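Long-range contacts in phosphoethanolamine N-methyltransferase 1 (Haemonchus contortus, PDB 4KRG), which catalyses the S-adenosylmethionine-dependent N-methylation of phosphoethanolamine, probably the opening methyl transfer on the nematode route to phosphocholine: residues E160-P165 with Y186-Y192; N227-V232 with L339-N343; M375-L381 with K401-P407. All coordinates share one frame; numbering follows the deposited sequence.

Interaction 1: residues E160-P165 with Y186-Y192; sequences ESCSEP and YRFSSLY. With OPE (phosphoric acid mono-(2-amino-ethyl) ester), chain C.
Ser161 and Tyr186 touch each other and at the same time grip a single phosphate group between them, one from each segment. Ser161 OG donates to phosphoethanolamine O2 over a very short 2.5 Å, and Tyr186 OH donates to phosphoethanolamine O3, also at 2.5 Å. The tyrosine reaches this far because CG stands anti to its own carbonyl carbon (chi1 -58°), which sends the ring out along the 164-165 peptide. Pro165 lies over one face, its CD 4.2 Å from the centroid of the Tyr186 ring and only 10° off the normal, while Ser161 O and phosphoethanolamine O3 meet the ring at its edge, in plane. A rigid proline is well suited to backing a flat ring in this way. The two backbones are joined by Ser163 N donating to Arg187 O at 2.7 Å; the positive phi of Ser163 turns the chain here. Farther from the ligand, Tyr192 is gripped in two ways: Glu160 CG sits over a face of its ring, 4.1 Å from the centroid, and Cys162 SG lies at the edge, 4.9 Å from the same Tyr192 centroid. Arg187 NH1 binds Tyr192 OH in the guanidinium plane at 3.1 Å, and Arg187 also forms a salt bridge with Asp136. Only the aliphatic part of Glu160 serves the ring; its carboxylate accepts backbone N-H groups of Leu130, Met131 and Met132. Second-shell donors, Gln231 NE2 at Ser161 OG and Asn182 ND2 at Tyr186 OH, would help fix the direction of both hydroxyls. Since Ser166, Tyr133 and His176 also bond the ligand, the phosphate is held largely by hydroxyl groups, with a histidine, rather than by a cluster of arginines and lysines.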
loop_
_atom_site.group_PDB
_atom_site.type_symbol
_atom_site.label_atom_id
_atom_site.label_comp_id
_atom_site.label_asym_id
_atom_site.label_seq_id
_atom_site.Cartn_x
_atom_site.Cartn_y
_atom_site.Cartn_z
ATOM N N GLU A 160 -6.925 4.908 -2.695
ATOM C CA GLU A 160 -6.796 6.251 -3.234
ATOM C C GLU A 160 -5.918 6.296 -4.476
ATOM O O GLU A 160 -5.010 5.479 -4.634
ATOM C CB GLU A 160 -6.237 7.205 -2.172
ATOM C CG GLU A 160 -7.019 7.243 -0.871
ATOM C CD GLU A 160 -8.418 7.828 -1.033
ATOM O OE1 GLU A 160 -8.635 8.612 -1.985
ATOM O OE2 GLU A 160 -9.302 7.510 -0.205
ATOM N N SER A 161 -6.200 7.247 -5.360
ATOM C CA SER A 161 -5.301 7.536 -6.464
ATOM C C SER A 161 -4.135 8.296 -5.869
ATOM O O SER A 161 -4.287 9.441 -5.424
ATOM C CB SER A 161 -5.983 8.400 -7.519
ATOM O OG SER A 161 -7.093 7.727 -8.069
ATOM N N CYS A 162 -2.974 7.661 -5.837
ATOM C CA CYS A 162 -1.824 8.296 -5.224
ATOM C C CYS A 162 -0.923 8.934 -6.274
ATOM O O CYS A 162 -0.680 8.346 -7.325
ATOM C CB CYS A 162 -1.062 7.294 -4.351
ATOM S SG CYS A 162 -2.016 6.732 -2.918
ATOM N N SER A 163 -0.477 10.157 -5.991
ATOM C CA SER A 163 0.472 10.905 -6.826
ATOM C C SER A 163 -0.014 11.364 -8.210
ATOM O O SER A 163 0.473 12.367 -8.729
ATOM C CB SER A 163 1.805 10.166 -6.951
ATOM O OG SER A 163 2.474 10.137 -5.709
ATOM N N GLU A 164 -0.958 10.640 -8.806
ATOM C CA GLU A 164 -1.460 10.975 -10.137
ATOM C C GLU A 164 -2.854 10.387 -10.343
ATOM O O GLU A 164 -3.259 9.480 -9.617
ATOM C CB GLU A 164 -0.521 10.416 -11.203
ATOM C CG GLU A 164 -0.635 8.915 -11.385
ATOM C CD GLU A 164 0.390 8.350 -12.346
ATOM O OE1 GLU A 164 -0.008 7.878 -13.431
ATOM O OE2 GLU A 164 1.593 8.368 -12.012
ATOM N N PRO A 165 -3.594 10.886 -11.346
ATOM C CA PRO A 165 -4.925 10.307 -11.544
ATOM C C PRO A 165 -4.843 8.842 -11.951
ATOM O O PRO A 165 -3.821 8.405 -12.480
ATOM C CB PRO A 165 -5.502 11.138 -12.696
ATOM C CG PRO A 165 -4.725 12.415 -12.674
ATOM C CD PRO A 165 -3.339 12.005 -12.272
ATOM N N TYR A 186 -4.030 14.354 -5.163
ATOM C CA TYR A 186 -3.289 13.122 -5.436
ATOM C C TYR A 186 -2.068 13.049 -4.531
ATOM O O TYR A 186 -0.988 13.521 -4.882
ATOM C CB TYR A 186 -2.890 13.051 -6.912
ATOM C CG TYR A 186 -4.077 13.108 -7.837
ATOM C CD1 TYR A 186 -4.923 12.020 -7.974
ATOM C CD2 TYR A 186 -4.361 14.257 -8.561
ATOM C CE1 TYR A 186 -6.020 12.071 -8.809
ATOM C CE2 TYR A 186 -5.453 14.315 -9.404
ATOM C CZ TYR A 186 -6.275 13.221 -9.523
ATOM O OH TYR A 186 -7.364 13.272 -10.352
ATOM N N ARG A 187 -2.252 12.462 -3.353
ATOM C CA ARG A 187 -1.201 12.431 -2.340
ATOM C C ARG A 187 -0.234 11.280 -2.583
ATOM O O ARG A 187 -0.539 10.362 -3.335
ATOM C CB ARG A 187 -1.819 12.307 -0.947
ATOM C CG ARG A 187 -2.804 13.424 -0.613
ATOM C CD ARG A 187 -3.272 13.362 0.824
ATOM N NE ARG A 187 -4.104 14.515 1.161
ATOM C CZ ARG A 187 -5.425 14.549 1.031
ATOM N NH1 ARG A 187 -6.070 13.490 0.581
ATOM N NH2 ARG A 187 -6.097 15.646 1.352
ATOM N N PHE A 188 0.930 11.333 -1.947
ATOM C CA PHE A 188 1.864 10.215 -1.992
ATOM C C PHE A 188 1.333 9.074 -1.135
ATOM O O PHE A 188 0.804 9.310 -0.051
ATOM C CB PHE A 188 3.223 10.632 -1.437
ATOM C CG PHE A 188 3.790 11.864 -2.067
ATOM C CD1 PHE A 188 3.611 12.122 -3.417
ATOM C CD2 PHE A 188 4.518 12.759 -1.305
ATOM C CE1 PHE A 188 4.147 13.263 -3.994
ATOM C CE2 PHE A 188 5.060 13.896 -1.873
ATOM C CZ PHE A 188 4.873 14.149 -3.220
ATOM N N SER A 189 1.489 7.843 -1.619
ATOM C CA SER A 189 1.037 6.647 -0.904
ATOM C C SER A 189 1.601 6.573 0.505
ATOM O O SER A 189 0.928 6.124 1.429
ATOM C CB SER A 189 1.450 5.392 -1.664
ATOM O OG SER A 189 2.819 5.454 -2.010
ATOM N N SER A 190 2.845 7.013 0.659
ATOM C CA SER A 190 3.530 6.956 1.948
ATOM C C SER A 190 2.834 7.798 3.022
ATOM O O SER A 190 2.885 7.471 4.209
ATOM C CB SER A 190 4.980 7.395 1.785
ATOM O OG SER A 190 5.047 8.640 1.123
ATOM N N LEU A 191 2.178 8.875 2.602
ATOM C CA LEU A 191 1.515 9.783 3.534
ATOM C C LEU A 191 0.278 9.153 4.158
ATOM O O LEU A 191 -0.041 9.385 5.327
ATOM C CB LEU A 191 1.126 11.076 2.823
ATOM C CG LEU A 191 2.301 11.825 2.201
ATOM C CD1 LEU A 191 1.854 13.164 1.650
ATOM C CD2 LEU A 191 3.391 12.016 3.226
ATOM N N TYR A 192 -0.439 8.373 3.363
ATOM C CA TYR A 192 -1.600 7.688 3.883
ATOM C C TYR A 192 -1.154 6.659 4.915
ATOM O O TYR A 192 -1.674 6.629 6.022
ATOM C CB TYR A 192 -2.387 7.049 2.749
ATOM C CG TYR A 192 -3.142 8.038 1.887
ATOM C CD1 TYR A 192 -4.136 8.844 2.433
ATOM C CD2 TYR A 192 -2.891 8.141 0.523
ATOM C CE1 TYR A 192 -4.847 9.733 1.648
ATOM C CE2 TYR A 192 -3.604 9.022 -0.269
ATOM C CZ TYR A 192 -4.577 9.813 0.302
ATOM O OH TYR A 192 -5.278 10.699 -0.473
HETATM C CA OPE C . -10.826 8.071 -10.303
HETATM C CB OPE C . -12.281 7.895 -10.017
HETATM O O1 OPE C . -8.947 9.273 -12.117
HETATM O O2 OPE C . -7.846 9.132 -9.932
HETATM O O3 OPE C . -8.869 11.293 -10.634
HETATM O O4 OPE C . -10.320 9.332 -10.057
HETATM N N OPE C . -12.754 8.320 -8.725
HETATM P P OPE C . -8.969 9.785 -10.696
#

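Interaction 2: residues N227-V232 with L339-N343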
loop_
_atom_site.group_PDB
_atom_site.type_symbol
_atom_site.label_atom_id
_atom_site.label_comp_id
_atom_site.label_asym_id
_atom_site.label_seq_id
_atom_site.Cartn_x
_atom_site.Cartn_y
_atom_site.Cartn_z
ATOM N N ASN A 227 -1.289 0.216 -16.661
ATOM C CA ASN A 227 0.133 0.359 -16.322
ATOM C C ASN A 227 0.371 1.314 -15.153
ATOM O O ASN A 227 1.376 2.028 -15.107
ATOM C CB ASN A 227 0.963 0.782 -17.542
ATOM C CG ASN A 227 1.270 -0.378 -18.473
ATOM O OD1 ASN A 227 0.884 -0.362 -19.643
ATOM N ND2 ASN A 227 1.973 -1.388 -17.960
ATOM N N ASN A 228 -0.567 1.311 -14.210
ATOM C CA ASN A 228 -0.542 2.226 -13.086
ATOM C C ASN A 228 -0.433 1.470 -11.768
ATOM O O ASN A 228 -1.354 0.743 -11.384
ATOM C CB ASN A 228 -1.799 3.100 -13.114
ATOM C CG ASN A 228 -1.765 4.211 -12.088
ATOM O OD1 ASN A 228 -0.781 4.384 -11.363
ATOM N ND2 ASN A 228 -2.843 4.986 -12.030
ATOM N N TRP A 229 0.697 1.647 -11.085
ATOM C CA TRP A 229 0.976 0.995 -9.806
ATOM C C TRP A 229 0.495 1.828 -8.626
ATOM O O TRP A 229 0.564 1.387 -7.480
ATOM C CB TRP A 229 2.491 0.782 -9.649
ATOM C CG TRP A 229 3.040 -0.462 -10.297
ATOM C CD1 TRP A 229 3.536 -1.556 -9.658
ATOM C CD2 TRP A 229 3.149 -0.729 -11.705
ATOM N NE1 TRP A 229 3.949 -2.493 -10.576
ATOM C CE2 TRP A 229 3.721 -2.016 -11.838
ATOM C CE3 TRP A 229 2.829 -0.017 -12.864
ATOM C CZ2 TRP A 229 3.976 -2.598 -13.086
ATOM C CZ3 TRP A 229 3.076 -0.599 -14.099
ATOM C CH2 TRP A 229 3.642 -1.878 -14.198
ATOM N N ARG A 230 0.023 3.038 -8.906
ATOM C CA ARG A 230 -0.262 4.019 -7.854
ATOM C C ARG A 230 -1.732 4.103 -7.440
ATOM O O ARG A 230 -2.138 5.048 -6.763
ATOM C CB ARG A 230 0.259 5.404 -8.252
ATOM C CG ARG A 230 1.780 5.513 -8.261
ATOM C CD ARG A 230 2.240 6.763 -8.996
ATOM N NE ARG A 230 3.583 7.178 -8.592
ATOM C CZ ARG A 230 4.200 8.260 -9.047
ATOM N NH1 ARG A 230 3.608 9.043 -9.942
ATOM N NH2 ARG A 230 5.417 8.560 -8.607
ATOM N N GLN A 231 -2.524 3.123 -7.861
ATOM C CA GLN A 231 -3.848 2.918 -7.292
ATOM C C GLN A 231 -3.636 2.053 -6.069
ATOM O O GLN A 231 -3.509 0.832 -6.172
ATOM C CB GLN A 231 -4.752 2.209 -8.287
ATOM C CG GLN A 231 -5.103 3.078 -9.474
ATOM C CD GLN A 231 -5.981 4.233 -9.074
ATOM O OE1 GLN A 231 -7.122 4.036 -8.661
ATOM N NE2 GLN A 231 -5.449 5.451 -9.169
ATOM N N VAL A 232 -3.572 2.693 -4.909
ATOM C CA VAL A 232 -3.093 2.022 -3.716
ATOM C C VAL A 232 -4.210 1.875 -2.698
ATOM O O VAL A 232 -4.994 2.800 -2.468
ATOM C CB VAL A 232 -1.878 2.760 -3.096
ATOM C CG1 VAL A 232 -1.259 1.932 -1.971
ATOM C CG2 VAL A 232 -0.817 3.056 -4.167
ATOM N N LEU A 339 7.292 2.475 -6.100
ATOM C CA LEU A 339 6.107 2.691 -6.939
ATOM C C LEU A 339 6.411 3.671 -8.074
ATOM O O LEU A 339 5.953 3.497 -9.201
ATOM C CB LEU A 339 4.903 3.175 -6.117
ATOM C CG LEU A 339 4.255 2.161 -5.168
ATOM C CD1 LEU A 339 2.933 2.687 -4.621
ATOM C CD2 LEU A 339 4.043 0.843 -5.871
ATOM N N THR A 340 7.195 4.700 -7.775
ATOM C CA THR A 340 7.595 5.655 -8.798
ATOM C C THR A 340 8.375 4.948 -9.907
ATOM O O THR A 340 8.073 5.105 -11.087
ATOM C CB THR A 340 8.409 6.792 -8.188
ATOM O OG1 THR A 340 7.587 7.478 -7.238
ATOM C CG2 THR A 340 8.855 7.766 -9.260
ATOM N N LYS A 341 9.351 4.138 -9.519
ATOM C CA LYS A 341 10.104 3.350 -10.486
ATOM C C LYS A 341 9.186 2.422 -11.291
ATOM O O LYS A 341 9.295 2.348 -12.513
ATOM C CB LYS A 341 11.213 2.546 -9.800
ATOM C CG LYS A 341 12.070 1.777 -10.803
ATOM C CD LYS A 341 13.156 0.926 -10.165
ATOM C CE LYS A 341 13.904 0.190 -11.278
ATOM N NZ LYS A 341 15.093 -0.608 -10.836
ATOM N N ALA A 342 8.265 1.744 -10.607
ATOM C CA ALA A 342 7.367 0.802 -11.267
ATOM C C ALA A 342 6.535 1.465 -12.364
ATOM O O ALA A 342 6.341 0.896 -13.431
ATOM C CB ALA A 342 6.465 0.096 -10.245
ATOM N N ASN A 343 6.054 2.677 -12.106
ATOM C CA ASN A 343 5.241 3.381 -13.092
ATOM C C ASN A 343 6.028 3.828 -14.309
ATOM O O ASN A 343 5.497 3.888 -15.416
ATOM C CB ASN A 343 4.552 4.589 -12.464
ATOM C CG ASN A 343 3.127 4.302 -12.091
ATOM O OD1 ASN A 343 2.784 3.178 -11.733
ATOM N ND2 ASN A 343 2.280 5.315 -12.182
#
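Ala342 presses its methyl group onto the indole of Trp229: CB stands 3.4 Å from the centroid of the five-membered ring and 11° off its normal, a close CH-pi contact over the face. A side chain no larger than methyl lets the helix come this near to so broad a ring. One turn earlier, Leu339 continues the apolar surface with both branches, CD2 resting 4.1 Å from Trp229 CB and CD1 meeting Val232 CG2 tip to tip at 3.8 Å. The indole nitrogen is not wasted in this buried setting, for Trp229 NE1 donates to Val350 O. Helix 332-345 thus packs on the connection from helix 220-226 to strand 231-240, probably where the two methyltransferase domains of this di-domain enzyme meet. That connection is shaped by an Asx turn, in which Asn228 OD1 accepts Arg230 N at 2.9 Å; with CG anti to its backbone N (chi1 -172°), Asn228 swings its amide forward over the following peptides. Asparagine suits both sides of the junction, since its amide can accept and donate together. Asn343 OD1 takes Trp229 N at 2.7 Å in the carbonyl plane, on a lone pair, and Asn343 ND2 gives a weak bond of 3.3 Å to Asn228 OD1, the two amide planes being turned 65° apart. The Asn228 oxygen therefore serves turn and helix alike, while its ND2 donates to Ser166 O. Beyond the amides Arg230 runs out extended from CG to NE, its CD passing 3.5 Å from Asn343 ND2. At the polar edge Arg230 NH2 donates to Thr340 OG1 at 2.8 Å, the hydroxyl oxygen lying in the guanidinium plane, and NH1 forms a salt bridge with Glu164.

Interaction 3: residues M375-L381 with K401-P407; sequences MVATELL and KVVLLEP
Met375, deposited as selenomethionine, and Val402 lie side by side and point the same way from two parallel strands, with Met375 CE 3.6 Å from Val402 CG1. Along the same sheet face Leu404 leans toward the partner strand: its CD2 packs 4.0 Å from Met375 CE and 4.1 Å from Ala377 CB, the small alanine admitting the leucine branch. Leu380 crosses Leu404 at a slant, their CD2 atoms 3.8 Å apart, whereas Leu381 meets it at about a right angle, CD2 to Leu404 CD1. Beneath these side chains the backbones bond in parallel register, from Met375 N to Lys401 O through to Glu379 N to Leu405 O. Glu406 bends at chi2 (-66°) and folds its carboxylate back to helix 380-383, where an acidic group suits first-turn N-H groups, which have no earlier turn to bond to. Leu381 N donates to Glu406 OE2 at 3.0 Å, approaching from above the carboxylate plane, and Ala382 N donates to Glu406 OE1. N-cap Glu379, with positive phi, crosses the Pro407 ring at about a right angle through CG, while its carboxylate binds Gln305 N and Arg306 N. Parallel strand 297-302 flanks 372-378 and antiparallel strand 458-465 flanks 400-408, fitting the Rossmann-like sheet of class I methyltransferases, here in the C-terminal domain; helix 280-283 covers the face bearing Val376, Thr378 and Leu405.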
loop_
_atom_site.group_PDB
_atom_site.type_symbol
_atom_site.label_atom_id
_atom_site.label_comp_id
_atom_site.label_asym_id
_atom_site.label_seq_id
_atom_site.Cartn_x
_atom_site.Cartn_y
_atom_site.Cartn_z
HETATM N N MSE A 375 13.145 -17.173 -2.858
HETATM C CA MSE A 375 13.283 -15.922 -2.118
HETATM C C MSE A 375 14.624 -15.262 -2.401
HETATM O O MSE A 375 15.649 -15.929 -2.414
HETATM C CB MSE A 375 13.156 -16.161 -0.615
HETATM C CG MSE A 375 13.699 -15.009 0.217
HETATM SE SE MSE A 375 13.106 -15.037 2.077
HETATM C CE MSE A 375 14.273 -16.493 2.711
ATOM N N VAL A 376 14.603 -13.954 -2.644
ATOM C CA VAL A 376 15.817 -13.143 -2.711
ATOM C C VAL A 376 15.623 -12.004 -1.720
ATOM O O VAL A 376 14.591 -11.337 -1.744
ATOM C CB VAL A 376 16.033 -12.563 -4.116
ATOM C CG1 VAL A 376 17.319 -11.745 -4.167
ATOM C CG2 VAL A 376 16.070 -13.678 -5.158
ATOM N N ALA A 377 16.588 -11.787 -0.833
ATOM C CA ALA A 377 16.403 -10.776 0.205
ATOM C C ALA A 377 17.698 -10.139 0.655
ATOM O O ALA A 377 18.760 -10.760 0.602
ATOM C CB ALA A 377 15.684 -11.376 1.405
ATOM N N THR A 378 17.594 -8.894 1.107
ATOM C CA THR A 378 18.699 -8.204 1.753
ATOM C C THR A 378 18.324 -8.045 3.228
ATOM O O THR A 378 17.162 -7.808 3.532
ATOM C CB THR A 378 18.964 -6.815 1.100
ATOM O OG1 THR A 378 17.745 -6.069 1.029
ATOM C CG2 THR A 378 19.522 -6.969 -0.318
ATOM N N GLU A 379 19.290 -8.195 4.135
ATOM C CA GLU A 379 19.075 -7.954 5.571
ATOM C C GLU A 379 18.018 -8.823 6.264
ATOM O O GLU A 379 17.414 -8.384 7.244
ATOM C CB GLU A 379 18.714 -6.488 5.834
ATOM C CG GLU A 379 19.776 -5.497 5.507
ATOM C CD GLU A 379 19.338 -4.077 5.793
ATOM O OE1 GLU A 379 18.399 -3.591 5.125
ATOM O OE2 GLU A 379 19.920 -3.449 6.701
ATOM N N LEU A 380 17.794 -10.040 5.784
ATOM C CA LEU A 380 16.792 -10.914 6.406
ATOM C C LEU A 380 17.152 -11.301 7.837
ATOM O O LEU A 380 16.387 -11.048 8.766
ATOM C CB LEU A 380 16.569 -12.180 5.577
ATOM C CG LEU A 380 15.487 -13.118 6.123
ATOM C CD1 LEU A 380 14.091 -12.532 5.909
ATOM C CD2 LEU A 380 15.600 -14.501 5.500
ATOM N N LEU A 381 18.314 -11.928 8.009
ATOM C CA LEU A 381 18.763 -12.364 9.331
ATOM C C LEU A 381 19.045 -11.168 10.238
ATOM O O LEU A 381 18.862 -11.242 11.449
ATOM C CB LEU A 381 20.015 -13.236 9.221
ATOM C CG LEU A 381 20.043 -14.306 8.129
ATOM C CD1 LEU A 381 21.343 -15.095 8.180
ATOM C CD2 LEU A 381 18.875 -15.241 8.261
ATOM N N LYS A 401 14.451 -22.281 -3.429
ATOM C CA LYS A 401 15.811 -21.856 -3.119
ATOM C C LYS A 401 15.805 -20.410 -2.662
ATOM O O LYS A 401 14.967 -19.620 -3.092
ATOM C CB LYS A 401 16.710 -22.000 -4.341
ATOM C CG LYS A 401 16.864 -23.428 -4.836
ATOM C CD LYS A 401 17.671 -23.483 -6.123
ATOM C CE LYS A 401 17.522 -24.833 -6.794
ATOM N NZ LYS A 401 17.819 -25.921 -5.838
ATOM N N VAL A 402 16.736 -20.062 -1.784
ATOM C CA VAL A 402 16.835 -18.693 -1.303
ATOM C C VAL A 402 18.252 -18.174 -1.512
ATOM O O VAL A 402 19.203 -18.950 -1.603
ATOM C CB VAL A 402 16.446 -18.572 0.185
ATOM C CG1 VAL A 402 15.094 -19.221 0.439
ATOM C CG2 VAL A 402 17.508 -19.214 1.067
ATOM N N VAL A 403 18.371 -16.855 -1.621
ATOM C CA VAL A 403 19.659 -16.185 -1.710
ATOM C C VAL A 403 19.586 -14.963 -0.804
ATOM O O VAL A 403 18.702 -14.119 -0.962
ATOM C CB VAL A 403 19.994 -15.749 -3.160
ATOM C CG1 VAL A 403 21.344 -15.053 -3.217
ATOM C CG2 VAL A 403 19.991 -16.940 -4.097
ATOM N N LEU A 404 20.492 -14.882 0.162
ATOM C CA LEU A 404 20.482 -13.775 1.112
ATOM C C LEU A 404 21.776 -12.984 1.031
ATOM O O LEU A 404 22.852 -13.567 1.010
ATOM C CB LEU A 404 20.315 -14.296 2.538
ATOM C CG LEU A 404 19.185 -15.292 2.762
ATOM C CD1 LEU A 404 19.222 -15.807 4.187
ATOM C CD2 LEU A 404 17.843 -14.654 2.458
ATOM N N LEU A 405 21.670 -11.660 0.978
ATOM C CA LEU A 405 22.834 -10.796 1.159
ATOM C C LEU A 405 22.701 -10.197 2.548
ATOM O O LEU A 405 21.662 -9.630 2.890
ATOM C CB LEU A 405 22.888 -9.697 0.095
ATOM C CG LEU A 405 24.070 -8.717 0.127
ATOM C CD1 LEU A 405 25.411 -9.445 0.035
ATOM C CD2 LEU A 405 23.943 -7.699 -0.992
ATOM N N GLU A 406 23.732 -10.350 3.368
ATOM C CA GLU A 406 23.623 -9.965 4.768
ATOM C C GLU A 406 24.747 -9.056 5.233
ATOM O O GLU A 406 25.914 -9.392 5.070
ATOM C CB GLU A 406 23.599 -11.213 5.650
ATOM C CG GLU A 406 22.345 -12.036 5.525
ATOM C CD GLU A 406 21.125 -11.303 6.036
ATOM O OE1 GLU A 406 21.262 -10.449 6.946
ATOM O OE2 GLU A 406 20.022 -11.583 5.519
ATOM N N PRO A 407 24.397 -7.904 5.830
ATOM C CA PRO A 407 25.410 -7.081 6.494
ATOM C C PRO A 407 25.804 -7.685 7.844
ATOM O O PRO A 407 24.947 -8.077 8.634
ATOM C CB PRO A 407 24.692 -5.743 6.694
ATOM C CG PRO A 407 23.257 -6.109 6.809
ATOM C CD PRO A 407 23.060 -7.279 5.878
#

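Overall arrangement
From the N terminus, the first contact to close is interaction 1, over a loop of 20 residues without helix or strand, bringing the end of strand 154-161 to the start of helix 189-198 beside the substrate. Interaction 2 opens next and spans 106 residues, tying the entry to strand 231-240 to helix 332-345. Interaction 3 closes a short crossing between strands 372-378 and 400-408. The three follow in series, so none nests in or crosses another. Interactions 1 and 2 touch through neighbouring strands 154-161 and 231-240, their centres about 10 Å apart; interaction 3 stands apart in the C-terminal part, its centre about 25 Å from that of interaction 2.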